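Aminotransferase class I and II (Streptococcus suis 89/1591, PDB 3OP7) probably catalyses pyridoxal-phosphate-dependent transfer of an amino group between an amino acid and a 2-oxo acid, as a class I and II aminotransferase. Local coordinates at residues A[128-132]-A[146-152]; A[180-184]-A[207-211]. All coordinates share one frame. Residue numbers count along the deposited sequence, not the author numbering.

Interaction 1: residues A[128-132]-A[146-152]. With EDO (1,2-ethanediol), chain J.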
loop_
_atom_site.group_PDB
_atom_site.type_symbol
_atom_site.label_atom_id
_atom_site.label_comp_id
_atom_site.label_asym_id
_atom_site.label_seq_id
_atom_site.Cartn_x
_atom_site.Cartn_y
_atom_site.Cartn_z
ATOM N N GLU A 128 17.751 14.966 -5.784
ATOM C CA GLU A 128 18.000 16.322 -5.365
ATOM C C GLU A 128 16.705 17.099 -5.566
ATOM O O GLU A 128 16.263 17.264 -6.701
ATOM C CB GLU A 128 19.131 16.914 -6.210
ATOM C CG GLU A 128 19.489 18.255 -5.714
ATOM C CD GLU A 128 20.693 18.892 -6.417
ATOM O OE1 GLU A 128 21.383 18.255 -7.252
ATOM O OE2 GLU A 128 20.911 20.076 -6.113
ATOM N N VAL A 129 16.099 17.581 -4.486
ATOM C CA VAL A 129 14.753 18.145 -4.530
ATOM C C VAL A 129 14.767 19.629 -4.242
ATOM O O VAL A 129 15.223 20.043 -3.188
ATOM C CB VAL A 129 13.822 17.461 -3.512
ATOM C CG1 VAL A 129 12.394 18.110 -3.545
ATOM C CG2 VAL A 129 13.769 15.960 -3.782
ATOM N N ASP A 130 14.328 20.418 -5.210
ATOM C CA ASP A 130 14.132 21.839 -5.029
ATOM C C ASP A 130 12.654 22.131 -4.731
ATOM O O ASP A 130 11.753 21.444 -5.232
ATOM C CB ASP A 130 14.560 22.575 -6.312
ATOM C CG ASP A 130 16.042 22.940 -6.338
ATOM O OD1 ASP A 130 16.560 23.432 -5.300
ATOM O OD2 ASP A 130 16.691 22.753 -7.401
ATOM N N LEU A 131 12.417 23.155 -3.927
ATOM C CA LEU A 131 11.085 23.514 -3.482
ATOM C C LEU A 131 10.562 24.725 -4.214
ATOM O O LEU A 131 11.186 25.798 -4.253
ATOM C CB LEU A 131 11.087 23.737 -1.984
ATOM C CG LEU A 131 11.572 22.522 -1.156
ATOM C CD1 LEU A 131 11.549 22.910 0.348
ATOM C CD2 LEU A 131 10.805 21.239 -1.383
ATOM N N TRP A 132 9.409 24.552 -4.817
ATOM C CA TRP A 132 8.776 25.604 -5.591
ATOM C C TRP A 132 7.681 26.202 -4.711
ATOM O O TRP A 132 6.612 25.617 -4.553
ATOM C CB TRP A 132 8.226 24.960 -6.859
ATOM C CG TRP A 132 7.656 25.945 -7.864
ATOM C CD1 TRP A 132 8.015 27.267 -8.046
ATOM C CD2 TRP A 132 6.655 25.670 -8.855
ATOM N NE1 TRP A 132 7.293 27.795 -9.073
ATOM C CE2 TRP A 132 6.434 26.857 -9.569
ATOM C CE3 TRP A 132 5.900 24.546 -9.187
ATOM C CZ2 TRP A 132 5.502 26.932 -10.634
ATOM C CZ3 TRP A 132 4.977 24.628 -10.233
ATOM C CH2 TRP A 132 4.792 25.781 -10.936
ATOM N N LYS A 146 9.848 31.796 -11.102
ATOM C CA LYS A 146 10.772 31.097 -10.209
ATOM C C LYS A 146 10.995 29.694 -10.661
ATOM O O LYS A 146 12.099 29.131 -10.507
ATOM C CB LYS A 146 10.327 31.165 -8.747
ATOM C CG LYS A 146 10.471 32.616 -8.262
ATOM C CD LYS A 146 10.359 32.844 -6.751
ATOM C CE LYS A 146 10.343 34.338 -6.439
ATOM N NZ LYS A 146 8.962 34.882 -6.443
ATOM N N LEU A 147 9.957 29.079 -11.212
ATOM C CA LEU A 147 10.150 27.734 -11.762
ATOM C C LEU A 147 11.191 27.730 -12.878
ATOM O O LEU A 147 12.008 26.797 -12.975
ATOM C CB LEU A 147 8.864 27.150 -12.285
ATOM C CG LEU A 147 8.954 25.707 -12.824
ATOM C CD1 LEU A 147 9.442 24.665 -11.789
ATOM C CD2 LEU A 147 7.592 25.298 -13.393
ATOM N N ARG A 148 11.149 28.749 -13.733
ATOM C CA ARG A 148 12.143 28.887 -14.796
ATOM C C ARG A 148 13.566 29.018 -14.237
ATOM O O ARG A 148 14.502 28.652 -14.930
ATOM C CB ARG A 148 11.801 30.037 -15.735
ATOM C CG ARG A 148 10.561 29.793 -16.559
ATOM C CD ARG A 148 10.339 30.899 -17.583
ATOM N NE ARG A 148 9.058 30.727 -18.238
ATOM C CZ ARG A 148 7.913 31.199 -17.778
ATOM N NH1 ARG A 148 7.878 32.046 -16.748
ATOM N NH2 ARG A 148 6.800 30.913 -18.417
ATOM N N GLN A 149 13.723 29.526 -13.017
ATOM C CA GLN A 149 15.034 29.652 -12.369
ATOM C C GLN A 149 15.482 28.324 -11.747
ATOM O O GLN A 149 16.698 28.017 -11.688
ATOM C CB GLN A 149 15.015 30.747 -11.290
ATOM C CG GLN A 149 14.709 32.140 -11.774
ATOM C CD GLN A 149 14.670 33.122 -10.632
ATOM O OE1 GLN A 149 14.355 32.751 -9.498
ATOM N NE2 GLN A 149 15.007 34.371 -10.908
ATOM N N LEU A 150 14.519 27.524 -11.289
ATOM C CA LEU A 150 14.845 26.250 -10.634
ATOM C C LEU A 150 15.096 25.096 -11.586
ATOM O O LEU A 150 15.842 24.185 -11.254
ATOM C CB LEU A 150 13.726 25.827 -9.684
ATOM C CG LEU A 150 13.511 26.752 -8.476
ATOM C CD1 LEU A 150 12.132 26.452 -7.870
ATOM C CD2 LEU A 150 14.639 26.497 -7.464
ATOM N N ILE A 151 14.456 25.113 -12.744
ATOM C CA ILE A 151 14.540 23.987 -13.690
ATOM C C ILE A 151 15.947 23.894 -14.275
ATOM O O ILE A 151 16.645 24.919 -14.472
ATOM C CB ILE A 151 13.457 24.111 -14.808
ATOM C CG1 ILE A 151 13.258 22.758 -15.514
ATOM C CG2 ILE A 151 13.767 25.257 -15.747
ATOM C CD1 ILE A 151 11.944 22.563 -16.261
ATOM N N ARG A 152 16.327 22.679 -14.610
ATOM C CA ARG A 152 17.643 22.363 -15.125
ATOM C C ARG A 152 17.477 21.547 -16.379
ATOM O O ARG A 152 16.438 20.876 -16.538
ATOM C CB ARG A 152 18.397 21.497 -14.110
ATOM C CG ARG A 152 18.643 22.150 -12.752
ATOM C CD ARG A 152 19.399 21.123 -11.884
ATOM N NE ARG A 152 19.507 21.599 -10.505
ATOM C CZ ARG A 152 20.077 20.893 -9.526
ATOM N NH1 ARG A 152 20.579 19.700 -9.767
ATOM N NH2 ARG A 152 20.080 21.365 -8.294
HETATM C C1 EDO J . 10.172 27.956 -22.371
HETATM O O1 EDO J . 8.854 27.578 -22.833
HETATM C C2 EDO J . 10.134 29.366 -21.774
HETATM O O2 EDO J . 10.016 29.395 -20.341
HETATM O O HOH W 1 17.877 24.220 -9.626
#
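Charge pairing closes one end of this contact. R152, just beyond the helix, lies end-on to E128 in a two-pronged salt bridge, NH1 to OE1 at 3.0 Å and NH2 to OE2 at 2.7 Å, both nearly linear. D130 extends the network with a long OD2–NH2 contact to R152 of 3.8 Å, although OD2 is also hydrogen-bonded to H107. One water links D130 OD2 (2.9 Å), L150 O (2.6 Å) and R152 NE (3.2 Å), tying the strand to the helix's last turn.

Apolar packing holds the other end. L147 CD2 sits over one face of the W132 six-membered ring in a CH-pi contact, 4.0 Å from its centroid, while L150 CD1 reaches W132 CD1 at 4.2 Å. W132 NE1 is hydrogen-bonded to D143 O.

The axes of strand 128-132 and helix 146-150 run antiparallel (170°) and approach to 9.4 Å, so helix 144-150 doubles back along strand 128-135 before the chain enters strand 157-161, an alpha/beta layering characteristic of the large domain of fold-type I PLP enzymes.

Interaction 2: residues A[180-184]-A[207-211]; sequences VEIAS and IIEVY. With EDO (1,2-ethanediol), chain K; EDO (1,2-ethanediol), chain J.
The helical layer beside the central sheet of the PLP-dependent aminotransferase fold brings the C-terminal part of helix 173-184 against Y211, just past the short, weakly bonded helix 207-210. Residues 180-184 are helical, with S184 N bonded to V180 O at 2.8 Å; in the second segment V210 N meets I207 O at 3.1 Å, after which Y211 turns extended (phi/psi -154/126). The closest CA atoms are those of V180 and Y211, 6.5 Å apart.

V180 (chi1 t) points into the interface, and both its methyls face Y211. CG1 comes closest, 3.5 Å from Y211 CD1, and lies 3.7 Å from V210 O; CG2 also reaches I207 CD1 at 4.0 Å and V210 CG2 at 3.9 Å. Y211, with chi1 t and chi2 35°, extends its ring along the helix: A183 CB is 4.0 Å from its CE2, and S184 OG is 3.3 Å from its CE1. The m rotamer of S184 turns OG back to V180 O (2.9 Å). No hydrogen bond crosses the interface; Y211 OH instead hydrogen-bonds to A188 O. I190 of strand 189-193 touches A183, I207 and Y211. The result is a mainly apolar seam in which V180 and A183 of helix 173-184 pack on Y211, beside strand 189-193, which runs parallel to its two neighbours in the sheet, part of the layered alpha/beta large domain of fold-type I enzymes.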
loop_
_atom_site.group_PDB
_atom_site.type_symbol
_atom_site.label_atom_id
_atom_site.label_comp_id
_atom_site.label_asym_id
_atom_site.label_seq_id
_atom_site.Cartn_x
_atom_site.Cartn_y
_atom_site.Cartn_z
ATOM N N VAL A 180 3.350 23.505 -18.317
ATOM C CA VAL A 180 3.688 22.453 -19.264
ATOM C C VAL A 180 4.737 22.949 -20.277
ATOM O O VAL A 180 5.649 22.243 -20.600
ATOM C CB VAL A 180 2.437 21.917 -19.951
ATOM C CG1 VAL A 180 2.780 20.979 -21.162
ATOM C CG2 VAL A 180 1.600 21.141 -18.946
ATOM N N GLU A 181 4.584 24.157 -20.801
ATOM C CA GLU A 181 5.588 24.677 -21.717
ATOM C C GLU A 181 6.981 24.682 -21.083
ATOM O O GLU A 181 7.966 24.378 -21.766
ATOM C CB GLU A 181 5.188 26.052 -22.251
ATOM C CG GLU A 181 4.043 25.964 -23.248
ATOM C CD GLU A 181 3.557 27.308 -23.744
ATOM O OE1 GLU A 181 3.491 28.264 -22.938
ATOM O OE2 GLU A 181 3.242 27.407 -24.955
ATOM N N ILE A 182 7.069 24.984 -19.786
ATOM C CA ILE A 182 8.356 24.961 -19.097
ATOM C C ILE A 182 8.904 23.524 -18.960
ATOM O O ILE A 182 10.079 23.251 -19.332
ATOM C CB ILE A 182 8.282 25.608 -17.702
ATOM C CG1 ILE A 182 7.918 27.092 -17.786
ATOM C CG2 ILE A 182 9.615 25.422 -16.975
ATOM C CD1 ILE A 182 7.465 27.673 -16.393
ATOM N N ALA A 183 8.060 22.582 -18.495
ATOM C CA ALA A 183 8.427 21.182 -18.357
ATOM C C ALA A 183 8.838 20.577 -19.699
ATOM O O ALA A 183 9.809 19.825 -19.775
ATOM C CB ALA A 183 7.268 20.322 -17.731
ATOM N N SER A 184 8.128 20.964 -20.759
ATOM C CA SER A 184 8.420 20.449 -22.095
ATOM C C SER A 184 9.772 20.840 -22.627
ATOM O O SER A 184 10.280 20.153 -23.493
ATOM C CB SER A 184 7.379 20.939 -23.115
ATOM O OG SER A 184 6.163 20.377 -22.749
ATOM N N ILE A 207 -3.659 17.187 -15.464
ATOM C CA ILE A 207 -2.341 17.267 -16.100
ATOM C C ILE A 207 -2.254 16.429 -17.341
ATOM O O ILE A 207 -1.689 16.832 -18.342
ATOM C CB ILE A 207 -1.162 16.962 -15.107
ATOM C CG1 ILE A 207 0.140 17.570 -15.616
ATOM C CG2 ILE A 207 -0.962 15.462 -14.761
ATOM C CD1 ILE A 207 0.142 19.104 -15.799
ATOM N N ILE A 208 -2.830 15.236 -17.296
ATOM C CA ILE A 208 -2.743 14.368 -18.456
ATOM C C ILE A 208 -3.580 14.829 -19.666
ATOM O O ILE A 208 -3.348 14.364 -20.782
ATOM C CB ILE A 208 -3.128 12.950 -18.048
ATOM C CG1 ILE A 208 -2.532 11.944 -19.040
ATOM C CG2 ILE A 208 -4.634 12.870 -17.845
ATOM C CD1 ILE A 208 -2.775 10.488 -18.675
ATOM N N GLU A 209 -4.498 15.773 -19.465
ATOM C CA GLU A 209 -5.266 16.383 -20.558
ATOM C C GLU A 209 -4.521 17.547 -21.230
ATOM O O GLU A 209 -4.947 18.029 -22.311
ATOM C CB GLU A 209 -6.645 16.845 -20.036
ATOM C CG GLU A 209 -7.543 15.676 -19.603
ATOM C CD GLU A 209 -8.802 16.084 -18.868
ATOM O OE1 GLU A 209 -8.805 17.008 -18.015
ATOM O OE2 GLU A 209 -9.822 15.406 -19.100
ATOM N N VAL A 210 -3.453 18.021 -20.593
ATOM C CA VAL A 210 -2.649 19.091 -21.165
ATOM C C VAL A 210 -1.209 18.715 -21.485
ATOM O O VAL A 210 -0.496 19.537 -22.073
ATOM C CB VAL A 210 -2.677 20.367 -20.285
ATOM C CG1 VAL A 210 -4.088 21.010 -20.267
ATOM C CG2 VAL A 210 -2.198 20.111 -18.887
ATOM N N TYR A 211 -0.787 17.510 -21.119
ATOM C CA TYR A 211 0.616 17.078 -21.292
ATOM C C TYR A 211 0.730 15.583 -21.415
ATOM O O TYR A 211 0.291 14.846 -20.519
ATOM C CB TYR A 211 1.428 17.553 -20.088
ATOM C CG TYR A 211 2.945 17.448 -20.167
ATOM C CD1 TYR A 211 3.636 17.642 -21.372
ATOM C CD2 TYR A 211 3.679 17.264 -19.023
ATOM C CE1 TYR A 211 5.033 17.612 -21.424
ATOM C CE2 TYR A 211 5.062 17.193 -19.050
ATOM C CZ TYR A 211 5.739 17.380 -20.264
ATOM O OH TYR A 211 7.090 17.339 -20.300
HETATM C C1 EDO K . -10.623 18.313 -21.094
HETATM O O1 EDO K . -9.597 18.647 -22.045
HETATM C C2 EDO K . -10.571 19.274 -19.907
HETATM O O2 EDO K . -10.957 18.681 -18.652
HETATM C C1 EDO J . 10.172 27.956 -22.371
HETATM O O1 EDO J . 8.854 27.578 -22.833
HETATM C C2 EDO J . 10.134 29.366 -21.774
HETATM O O2 EDO J . 10.016 29.395 -20.341
#

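The two contacts follow one another along the chain, and their centres lie 16 Å apart on the same side of the chain's centre. Helix 173-184 joins them: I182, which takes no part in interaction 2 across its own segments, packs its CD1 against L147 CD2 and R148 CG, each at 3.8 Å, and its O lies 3.7 Å from I151 CD1. Helices 144-150, 173-184 and 207-210 thus make a continuous row beside the central mixed sheet, from strand 128-135 to strand 189-193. Interaction 1 fixes helix 144-150 to the sheet, and interaction 2 sets the next helix against the segment leading into strand 214-219, so both build the helical layer packed on the large-domain sheet.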